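Pseudouridine synthase (PDB 2AUS) probably isomerises uridine to pseudouridine in RNA as an archaeal Cbf5-type synthase. Local coordinates at residues 124-138 / 177-191. Numbering follows the deposited sequence.
Sequences KIRAVMKEFEGEIIQ and GTYIRSLIHHIGLAL. With PO4 (phosphate ion), chain E.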
loop_
_atom_site.group_PDB
_atom_site.type_symbol
_atom_site.label_atom_id
_atom_site.label_comp_id
_atom_site.label_asym_id
_atom_site.label_seq_id
_atom_site.Cartn_x
_atom_site.Cartn_y
_atom_site.Cartn_z
ATOM N N LYS A 124 -29.074 -5.757 26.576
ATOM C CA LYS A 124 -27.976 -5.638 27.525
ATOM C C LYS A 124 -26.882 -4.722 26.969
ATOM O O LYS A 124 -26.378 -3.841 27.674
ATOM C CB LYS A 124 -27.400 -7.020 27.830
ATOM C CG LYS A 124 -26.373 -7.029 28.948
ATOM C CD LYS A 124 -25.828 -8.427 29.182
ATOM C CE LYS A 124 -24.707 -8.422 30.213
ATOM N NZ LYS A 124 -24.064 -9.763 30.326
ATOM N N ILE A 125 -26.522 -4.924 25.704
ATOM C CA ILE A 125 -25.495 -4.100 25.070
ATOM C C ILE A 125 -25.853 -2.621 25.174
ATOM O O ILE A 125 -25.015 -1.798 25.543
ATOM C CB ILE A 125 -25.318 -4.445 23.572
ATOM C CG1 ILE A 125 -24.956 -5.924 23.407
ATOM C CG2 ILE A 125 -24.218 -3.573 22.970
ATOM C CD1 ILE A 125 -24.796 -6.362 21.961
ATOM N N ARG A 126 -27.096 -2.287 24.841
ATOM C CA ARG A 126 -27.549 -0.902 24.892
ATOM C C ARG A 126 -27.520 -0.300 26.290
ATOM O O ARG A 126 -27.205 0.879 26.453
ATOM C CB ARG A 126 -28.962 -0.773 24.320
ATOM C CG ARG A 126 -29.011 -0.737 22.801
ATOM C CD ARG A 126 -30.235 0.026 22.315
ATOM N NE ARG A 126 -30.122 0.397 20.908
ATOM C CZ ARG A 126 -30.149 -0.472 19.903
ATOM N NH1 ARG A 126 -30.288 -1.767 20.150
ATOM N NH2 ARG A 126 -30.028 -0.046 18.650
ATOM N N ALA A 127 -27.844 -1.107 27.297
ATOM C CA ALA A 127 -27.857 -0.625 28.672
ATOM C C ALA A 127 -26.447 -0.376 29.192
ATOM O O ALA A 127 -26.185 0.645 29.828
ATOM C CB ALA A 127 -28.576 -1.626 29.571
ATOM N N VAL A 128 -25.543 -1.311 28.918
ATOM C CA VAL A 128 -24.162 -1.198 29.368
ATOM C C VAL A 128 -23.408 -0.063 28.687
ATOM O O VAL A 128 -22.598 0.621 29.317
ATOM C CB VAL A 128 -23.393 -2.505 29.125
ATOM C CG1 VAL A 128 -21.923 -2.318 29.457
ATOM C CG2 VAL A 128 -23.990 -3.608 29.978
ATOM N N MET A 129 -23.663 0.137 27.400
ATOM C CA MET A 129 -22.986 1.200 26.675
ATOM C C MET A 129 -23.608 2.542 27.000
ATOM O O MET A 129 -23.128 3.589 26.565
ATOM C CB MET A 129 -23.037 0.936 25.172
ATOM C CG MET A 129 -22.105 -0.177 24.736
ATOM S SD MET A 129 -22.136 -0.442 22.969
ATOM C CE MET A 129 -21.264 1.031 22.387
ATOM N N LYS A 130 -24.684 2.507 27.776
ATOM C CA LYS A 130 -25.358 3.730 28.178
ATOM C C LYS A 130 -24.704 4.199 29.475
ATOM O O LYS A 130 -24.645 5.392 29.758
ATOM C CB LYS A 130 -26.850 3.464 28.401
ATOM C CG LYS A 130 -27.685 4.716 28.617
ATOM C CD LYS A 130 -27.667 5.607 27.381
ATOM C CE LYS A 130 -28.501 6.869 27.580
ATOM N NZ LYS A 130 -28.445 7.765 26.387
ATOM N N GLU A 131 -24.192 3.246 30.245
ATOM C CA GLU A 131 -23.548 3.547 31.516
ATOM C C GLU A 131 -22.099 4.003 31.353
ATOM O O GLU A 131 -21.494 4.495 32.305
ATOM C CB GLU A 131 -23.585 2.320 32.432
ATOM C CG GLU A 131 -22.573 1.244 32.057
ATOM C CD GLU A 131 -22.656 0.011 32.938
ATOM O OE1 GLU A 131 -23.733 -0.623 32.980
ATOM O OE2 GLU A 131 -21.639 -0.320 33.587
ATOM N N PHE A 132 -21.529 3.824 30.163
ATOM C CA PHE A 132 -20.150 4.245 29.939
ATOM C C PHE A 132 -20.045 5.716 29.580
ATOM O O PHE A 132 -18.945 6.251 29.439
ATOM C CB PHE A 132 -19.475 3.396 28.862
ATOM C CG PHE A 132 -18.775 2.195 29.411
ATOM C CD1 PHE A 132 -19.477 1.026 29.684
ATOM C CD2 PHE A 132 -17.420 2.249 29.715
ATOM C CE1 PHE A 132 -18.840 -0.072 30.254
ATOM C CE2 PHE A 132 -16.773 1.160 30.287
ATOM C CZ PHE A 132 -17.485 -0.005 30.558
ATOM N N GLU A 133 -21.190 6.366 29.427
ATOM C CA GLU A 133 -21.205 7.787 29.125
ATOM C C GLU A 133 -20.854 8.504 30.422
ATOM O O GLU A 133 -21.453 8.248 31.465
ATOM C CB GLU A 133 -22.588 8.214 28.634
ATOM C CG GLU A 133 -22.932 7.683 27.255
ATOM C CD GLU A 133 -24.390 7.878 26.904
ATOM O OE1 GLU A 133 -25.243 7.260 27.576
ATOM O OE2 GLU A 133 -24.683 8.649 25.965
ATOM N N GLY A 134 -19.869 9.389 30.352
ATOM C CA GLY A 134 -19.437 10.111 31.532
ATOM C C GLY A 134 -17.992 9.765 31.827
ATOM O O GLY A 134 -17.255 9.354 30.930
ATOM N N GLU A 135 -17.583 9.916 33.082
ATOM C CA GLU A 135 -16.214 9.615 33.472
ATOM C C GLU A 135 -15.856 8.146 33.302
ATOM O O GLU A 135 -16.642 7.257 33.629
ATOM C CB GLU A 135 -15.974 10.002 34.934
ATOM C CG GLU A 135 -16.091 11.487 35.240
ATOM C CD GLU A 135 -15.114 12.331 34.443
ATOM O OE1 GLU A 135 -13.931 11.933 34.337
ATOM O OE2 GLU A 135 -15.523 13.401 33.937
ATOM N N ILE A 136 -14.660 7.904 32.781
ATOM C CA ILE A 136 -14.147 6.553 32.608
ATOM C C ILE A 136 -12.665 6.636 32.934
ATOM O O ILE A 136 -12.068 7.708 32.848
ATOM C CB ILE A 136 -14.333 6.030 31.159
ATOM C CG1 ILE A 136 -13.631 6.952 30.165
ATOM C CG2 ILE A 136 -15.815 5.917 30.830
ATOM C CD1 ILE A 136 -12.308 6.421 29.668
ATOM N N ILE A 137 -12.073 5.519 33.332
ATOM C CA ILE A 137 -10.655 5.513 33.651
ATOM C C ILE A 137 -9.963 4.502 32.758
ATOM O O ILE A 137 -10.413 3.371 32.630
ATOM C CB ILE A 137 -10.416 5.173 35.135
ATOM C CG1 ILE A 137 -11.034 6.268 36.013
ATOM C CG2 ILE A 137 -8.920 5.054 35.409
ATOM C CD1 ILE A 137 -10.924 6.017 37.503
ATOM N N GLN A 138 -8.869 4.916 32.135
ATOM C CA GLN A 138 -8.141 4.049 31.218
ATOM C C GLN A 138 -6.651 3.961 31.529
ATOM O O GLN A 138 -6.057 4.918 32.021
ATOM C CB GLN A 138 -8.349 4.561 29.791
ATOM C CG GLN A 138 -8.404 6.077 29.708
ATOM C CD GLN A 138 -8.575 6.588 28.291
ATOM O OE1 GLN A 138 -9.434 6.111 27.546
ATOM N NE2 GLN A 138 -7.763 7.572 27.915
ATOM N N GLY A 177 -7.663 13.065 24.423
ATOM C CA GLY A 177 -6.845 12.068 25.093
ATOM C C GLY A 177 -7.547 10.776 25.477
ATOM O O GLY A 177 -6.955 9.916 26.133
ATOM N N THR A 178 -8.807 10.622 25.088
ATOM C CA THR A 178 -9.523 9.399 25.417
ATOM C C THR A 178 -9.175 8.329 24.385
ATOM O O THR A 178 -9.247 8.572 23.177
ATOM C CB THR A 178 -11.050 9.622 25.417
ATOM O OG1 THR A 178 -11.374 10.714 26.286
ATOM C CG2 THR A 178 -11.771 8.368 25.902
ATOM N N TYR A 179 -8.777 7.157 24.864
ATOM C CA TYR A 179 -8.419 6.042 23.994
ATOM C C TYR A 179 -9.654 5.189 23.727
ATOM O O TYR A 179 -10.198 4.567 24.644
ATOM C CB TYR A 179 -7.341 5.184 24.660
ATOM C CG TYR A 179 -6.015 5.889 24.842
ATOM C CD1 TYR A 179 -5.031 5.358 25.680
ATOM C CD2 TYR A 179 -5.722 7.062 24.143
ATOM C CE1 TYR A 179 -3.785 5.977 25.816
ATOM C CE2 TYR A 179 -4.482 7.687 24.270
ATOM C CZ TYR A 179 -3.520 7.137 25.106
ATOM O OH TYR A 179 -2.292 7.749 25.229
ATOM N N ILE A 180 -10.090 5.151 22.473
ATOM C CA ILE A 180 -11.270 4.376 22.121
ATOM C C ILE A 180 -11.054 2.878 22.259
ATOM O O ILE A 180 -11.956 2.155 22.682
ATOM C CB ILE A 180 -11.732 4.676 20.689
ATOM C CG1 ILE A 180 -11.843 6.192 20.492
ATOM C CG2 ILE A 180 -13.077 3.999 20.424
ATOM C CD1 ILE A 180 -12.711 6.891 21.526
ATOM N N ARG A 181 -9.860 2.407 21.906
ATOM C CA ARG A 181 -9.565 0.983 22.007
ATOM C C ARG A 181 -9.756 0.522 23.453
ATOM O O ARG A 181 -10.343 -0.534 23.707
ATOM C CB ARG A 181 -8.132 0.684 21.553
ATOM C CG ARG A 181 -7.825 -0.814 21.496
ATOM C CD ARG A 181 -6.368 -1.113 21.148
ATOM N NE ARG A 181 -6.050 -0.841 19.747
ATOM C CZ ARG A 181 -6.578 -1.491 18.712
ATOM N NH1 ARG A 181 -7.463 -2.464 18.908
ATOM N NH2 ARG A 181 -6.214 -1.178 17.474
ATOM N N SER A 182 -9.263 1.322 24.395
ATOM C CA SER A 182 -9.385 1.006 25.818
ATOM C C SER A 182 -10.850 1.065 26.237
ATOM O O SER A 182 -11.327 0.222 27.002
ATOM C CB SER A 182 -8.562 1.995 26.652
ATOM O OG SER A 182 -8.787 1.806 28.039
ATOM N N LEU A 183 -11.560 2.072 25.735
ATOM C CA LEU A 183 -12.975 2.231 26.032
ATOM C C LEU A 183 -13.718 0.966 25.602
ATOM O O LEU A 183 -14.558 0.438 26.338
ATOM C CB LEU A 183 -13.551 3.429 25.277
ATOM C CG LEU A 183 -15.076 3.566 25.350
ATOM C CD1 LEU A 183 -15.480 3.959 26.762
ATOM C CD2 LEU A 183 -15.559 4.608 24.357
ATOM N N ILE A 184 -13.406 0.477 24.407
ATOM C CA ILE A 184 -14.062 -0.721 23.904
ATOM C C ILE A 184 -13.678 -1.928 24.747
ATOM O O ILE A 184 -14.514 -2.783 25.029
ATOM C CB ILE A 184 -13.719 -0.968 22.408
ATOM C CG1 ILE A 184 -14.455 0.068 21.543
ATOM C CG2 ILE A 184 -14.102 -2.394 21.994
ATOM C CD1 ILE A 184 -14.310 -0.134 20.049
ATOM N N HIS A 185 -12.416 -1.988 25.156
ATOM C CA HIS A 185 -11.941 -3.092 25.982
ATOM C C HIS A 185 -12.735 -3.132 27.293
ATOM O O HIS A 185 -13.165 -4.195 27.735
ATOM C CB HIS A 185 -10.447 -2.914 26.271
ATOM C CG HIS A 185 -9.856 -4.000 27.117
ATOM N ND1 HIS A 185 -9.713 -5.297 26.672
ATOM C CD2 HIS A 185 -9.362 -3.978 28.379
ATOM C CE1 HIS A 185 -9.156 -6.028 27.622
ATOM N NE2 HIS A 185 -8.933 -5.252 28.668
ATOM N N HIS A 186 -12.945 -1.967 27.903
ATOM C CA HIS A 186 -13.686 -1.892 29.157
ATOM C C HIS A 186 -15.154 -2.252 28.981
ATOM O O HIS A 186 -15.775 -2.794 29.894
ATOM C CB HIS A 186 -13.557 -0.495 29.771
ATOM C CG HIS A 186 -12.190 -0.203 30.307
ATOM N ND1 HIS A 186 -11.931 0.844 31.165
ATOM C CD2 HIS A 186 -11.007 -0.836 30.117
ATOM C CE1 HIS A 186 -10.647 0.841 31.483
ATOM N NE2 HIS A 186 -10.064 -0.168 30.861
ATOM N N ILE A 187 -15.708 -1.936 27.813
ATOM C CA ILE A 187 -17.099 -2.253 27.526
ATOM C C ILE A 187 -17.209 -3.765 27.392
ATOM O O ILE A 187 -18.207 -4.366 27.793
ATOM C CB ILE A 187 -17.577 -1.574 26.213
ATOM C CG1 ILE A 187 -17.768 -0.070 26.446
ATOM C CG2 ILE A 187 -18.860 -2.224 25.721
ATOM C CD1 ILE A 187 -18.077 0.724 25.180
ATOM N N GLY A 188 -16.170 -4.376 26.833
ATOM C CA GLY A 188 -16.162 -5.817 26.671
ATOM C C GLY A 188 -16.084 -6.503 28.023
ATOM O O GLY A 188 -16.680 -7.562 28.224
ATOM N N LEU A 189 -15.344 -5.898 28.951
ATOM C CA LEU A 189 -15.195 -6.451 30.297
ATOM C C LEU A 189 -16.516 -6.353 31.038
ATOM O O LEU A 189 -16.903 -7.271 31.752
ATOM C CB LEU A 189 -14.113 -5.701 31.081
ATOM C CG LEU A 189 -12.653 -6.004 30.720
ATOM C CD1 LEU A 189 -11.731 -5.119 31.547
ATOM C CD2 LEU A 189 -12.351 -7.477 30.972
ATOM N N ALA A 190 -17.206 -5.233 30.851
ATOM C CA ALA A 190 -18.492 -5.003 31.496
ATOM C C ALA A 190 -19.545 -5.986 30.988
ATOM O O ALA A 190 -20.417 -6.413 31.743
ATOM C CB ALA A 190 -18.948 -3.571 31.250
ATOM N N LEU A 191 -19.463 -6.336 29.706
ATOM C CA LEU A 191 -20.409 -7.275 29.106
ATOM C C LEU A 191 -20.069 -8.702 29.504
ATOM O O LEU A 191 -20.870 -9.617 29.314
ATOM C CB LEU A 191 -20.393 -7.148 27.580
ATOM C CG LEU A 191 -20.989 -5.859 27.026
ATOM C CD1 LEU A 191 -20.825 -5.833 25.520
ATOM C CD2 LEU A 191 -22.458 -5.767 27.405
HETATM P P PO4 E . -6.782 12.316 21.287
HETATM O O1 PO4 E . -8.254 12.015 21.580
HETATM O O2 PO4 E . -6.087 13.605 21.786
HETATM O O3 PO4 E . -6.468 12.110 19.763
HETATM O O4 PO4 E . -6.179 11.182 22.094
#
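Helix 124-131 and helix 180-191 run at 128° to each other, their axes approaching to 10.1 Å, V128 beside L191 and M129 beside I187, while the chain running on through F132 to Q138 passes along helix 180-191 toward its N-terminal end and brings Q138 to S182. F132 lays its ring on the second helix: I187 CG1 sits over the centre of one face in a CH-pi contact, 3.7 Å from the centroid. A190 CB meets the ring edge at F132 CE1, L183 CD1 lies 3.9 Å from F132 CD2, and H186 CB comes up to F132 CE2. A190 CB also touches V128 CG1, and L191 CD2 packs 3.7 Å from V128 CG2. M129 CG reaches I187 CG2, the two side chains crossing at about a right angle. In this TruB-family pseudouridine synthase catalytic domain, both helices pack on one face of the six-stranded antiparallel sheet that includes strands 108-116, 152-164, 167-174 and 195-205 and has 134-137 as one outermost strand; M129 touches M114 and F170 there, I184 touches F170 and M197. At the other end, Q138 clasps the loop leading into helix 180-191. Q138 OE1 accepts Y179 N, at the N-cap, at 3.0 Å, on a lone pair in the carbonyl plane, and Q138 NE2 gives a weak bond to G177 O while lying over the Y179 ring, amide and ring planes 32° apart. With chi1 at 36°, CG stands between backbone N and carbonyl carbon, and the extended chain carries the amide to that loop. G177 N in turn weakly binds a phosphate ion, most likely picked up from the crystallisation solution.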